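Local coordinates for protein methyltransferase (PDB 3GIW) that is of unknown function but binds S-adenosyl-L-homocysteine and probably acts as an S-adenosylmethionine-dependent methyltransferase with a Rossmann-like fold, at residues 163-168 / 195-200. Sequence-based numbering, arbitrary orientation.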
loop_
_atom_site.group_PDB
_atom_site.type_symbol
_atom_site.label_atom_id
_atom_site.label_comp_id
_atom_site.label_asym_id
_atom_site.label_seq_id
_atom_site.Cartn_x
_atom_site.Cartn_y
_atom_site.Cartn_z
ATOM N N ALA A 163 7.281 -9.920 -5.475
ATOM C CA ALA A 163 7.298 -8.601 -4.820
ATOM C C ALA A 163 6.148 -8.510 -3.822
ATOM O O ALA A 163 4.971 -8.629 -4.208
ATOM C CB ALA A 163 7.167 -7.489 -5.817
ATOM N N LEU A 164 6.511 -8.310 -2.563
ATOM C CA LEU A 164 5.600 -8.107 -1.461
ATOM C C LEU A 164 5.381 -6.599 -1.377
ATOM O O LEU A 164 6.314 -5.859 -1.058
ATOM C CB LEU A 164 6.192 -8.644 -0.163
ATOM C CG LEU A 164 5.353 -8.483 1.093
ATOM C CD1 LEU A 164 4.027 -9.235 1.034
ATOM C CD2 LEU A 164 6.147 -8.926 2.337
ATOM N N THR A 165 4.151 -6.172 -1.686
ATOM C CA THR A 165 3.775 -4.748 -1.623
ATOM C C THR A 165 2.894 -4.468 -0.403
ATOM O O THR A 165 1.824 -5.086 -0.246
ATOM C CB THR A 165 3.155 -4.255 -2.967
ATOM O OG1 THR A 165 2.030 -5.036 -3.309
ATOM C CG2 THR A 165 4.152 -4.441 -4.114
ATOM N N VAL A 166 3.344 -3.572 0.470
ATOM C CA VAL A 166 2.645 -3.221 1.724
ATOM C C VAL A 166 2.555 -1.677 1.701
ATOM O O VAL A 166 3.410 -1.000 2.269
ATOM C CB VAL A 166 3.370 -3.751 2.986
ATOM C CG1 VAL A 166 2.518 -3.504 4.207
ATOM C CG2 VAL A 166 3.657 -5.279 2.840
ATOM N N ILE A 167 1.545 -1.176 0.986
ATOM C CA ILE A 167 1.440 0.231 0.610
ATOM C C ILE A 167 0.237 0.891 1.289
ATOM O O ILE A 167 -0.888 0.400 1.256
ATOM C CB ILE A 167 1.358 0.330 -0.921
ATOM C CG1 ILE A 167 2.654 -0.246 -1.532
ATOM C CG2 ILE A 167 1.121 1.806 -1.329
ATOM C CD1 ILE A 167 2.725 -0.336 -3.052
ATOM N N ALA A 168 0.521 1.987 1.996
ATOM C CA ALA A 168 -0.527 2.796 2.624
ATOM C C ALA A 168 -1.348 1.986 3.636
ATOM O O ALA A 168 -2.574 2.128 3.738
ATOM C CB ALA A 168 -1.430 3.468 1.543
ATOM N N TYR A 195 11.285 -9.064 -3.556
ATOM C CA TYR A 195 11.347 -7.651 -3.151
ATOM C C TYR A 195 10.300 -7.318 -2.094
ATOM O O TYR A 195 9.250 -7.972 -1.979
ATOM C CB TYR A 195 11.155 -6.719 -4.362
ATOM C CG TYR A 195 12.363 -6.617 -5.288
ATOM C CD1 TYR A 195 12.669 -7.632 -6.206
ATOM C CD2 TYR A 195 13.174 -5.487 -5.273
ATOM C CE1 TYR A 195 13.738 -7.521 -7.066
ATOM C CE2 TYR A 195 14.261 -5.378 -6.123
ATOM C CZ TYR A 195 14.546 -6.410 -7.007
ATOM O OH TYR A 195 15.625 -6.338 -7.890
ATOM N N LEU A 196 10.594 -6.277 -1.322
ATOM C CA LEU A 196 9.656 -5.618 -0.404
ATOM C C LEU A 196 9.530 -4.180 -0.883
ATOM O O LEU A 196 10.532 -3.500 -1.056
ATOM C CB LEU A 196 10.194 -5.669 1.021
ATOM C CG LEU A 196 9.349 -4.906 2.062
ATOM C CD1 LEU A 196 7.926 -5.457 2.223
ATOM C CD2 LEU A 196 10.069 -4.908 3.437
ATOM N N ALA A 197 8.295 -3.725 -1.070
ATOM C CA ALA A 197 7.978 -2.326 -1.441
ATOM C C ALA A 197 6.966 -1.820 -0.412
ATOM O O ALA A 197 5.922 -2.459 -0.208
ATOM C CB ALA A 197 7.392 -2.211 -2.845
HETATM N N MSE A 198 7.245 -0.667 0.176
HETATM C CA MSE A 198 6.369 -0.089 1.173
HETATM C C MSE A 198 6.240 1.418 1.039
HETATM O O MSE A 198 7.151 2.122 0.661
HETATM C CB MSE A 198 6.883 -0.359 2.596
HETATM C CG MSE A 198 7.133 -1.848 2.922
HETATM SE SE MSE A 198 7.613 -2.073 4.805
HETATM C CE MSE A 198 5.918 -1.574 5.580
ATOM N N SER A 199 5.086 1.930 1.460
ATOM C CA SER A 199 4.957 3.355 1.821
ATOM C C SER A 199 4.583 3.413 3.302
ATOM O O SER A 199 3.681 2.662 3.771
ATOM C CB SER A 199 4.002 4.122 0.930
ATOM O OG SER A 199 2.688 3.663 1.042
ATOM N N ILE A 200 5.243 4.297 4.047
ATOM C CA ILE A 200 5.191 4.373 5.495
ATOM C C ILE A 200 4.881 5.812 5.954
ATOM O O ILE A 200 5.618 6.753 5.628
ATOM C CB ILE A 200 6.559 3.922 6.083
ATOM C CG1 ILE A 200 6.864 2.457 5.697
ATOM C CG2 ILE A 200 6.623 4.039 7.618
ATOM C CD1 ILE A 200 8.294 1.983 5.961
HETATM O O HOH W 1 2.312 0.478 4.397
#
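Leu164 N donates to Tyr195 O (2.8 Å) at the start of a parallel ladder between strand 163-167 and segment 195-200 of strand 195-201, whose axes approach to 4.6 Å with their directions 16° from each other. Two more backbone bonds define it: Ala197 N to Leu164 O, and Val166 N to Ala197 O, the last the straightest at 172°. The ladder then frays, since Ser199 N reaches Val166 O only weakly, at 3.5 Å. A water bridges the two strands here, donating to both Val166 O and Ser199 O.

Beyond that point a side chain takes over the pairing. Ser199 OG, set between its own backbone N and carbonyl carbon (chi1 64°), accepts a bent bond from Ala168 N at 2.9 Å, while Ile167 CG2 packs against the same oxygen. Ser199 OG is also hydrogen-bonded to Asn62 OD1. An alanine at Ser199 would probably leave Ala168 N and Asn62 OD1 without this shared partner and let the backbone at Ala168 shift.

Apolar contacts line both faces. On one, Leu164 and Leu196 lie side by side, CD2 of Leu164 3.9 Å from CD1 of Leu196; Val166 and Met198, a selenomethionine, repeat the arrangement, CG1 of Val166 meeting CE of Met198 at 4.1 Å. On the other, Thr165 CG2 rests 4.1 Å from Ala197 CB, and Thr165 OG1 bonds to Asp84.

The two strands belong to one beta-alpha-beta unit, joined through helix 179-187, in the Rossmann-like sheet of methyltransferases. Asn62 and Met140, residues of the S-adenosyl-L-homocysteine site, which that ligand does not occupy in this chain, adjoin Ser199 and Val166, placing this end of the ladder beside that site. Helix 55-75 covers Ile167, while strands 81-85 and 269-275 flank the pair, the former parallel and the latter antiparallel.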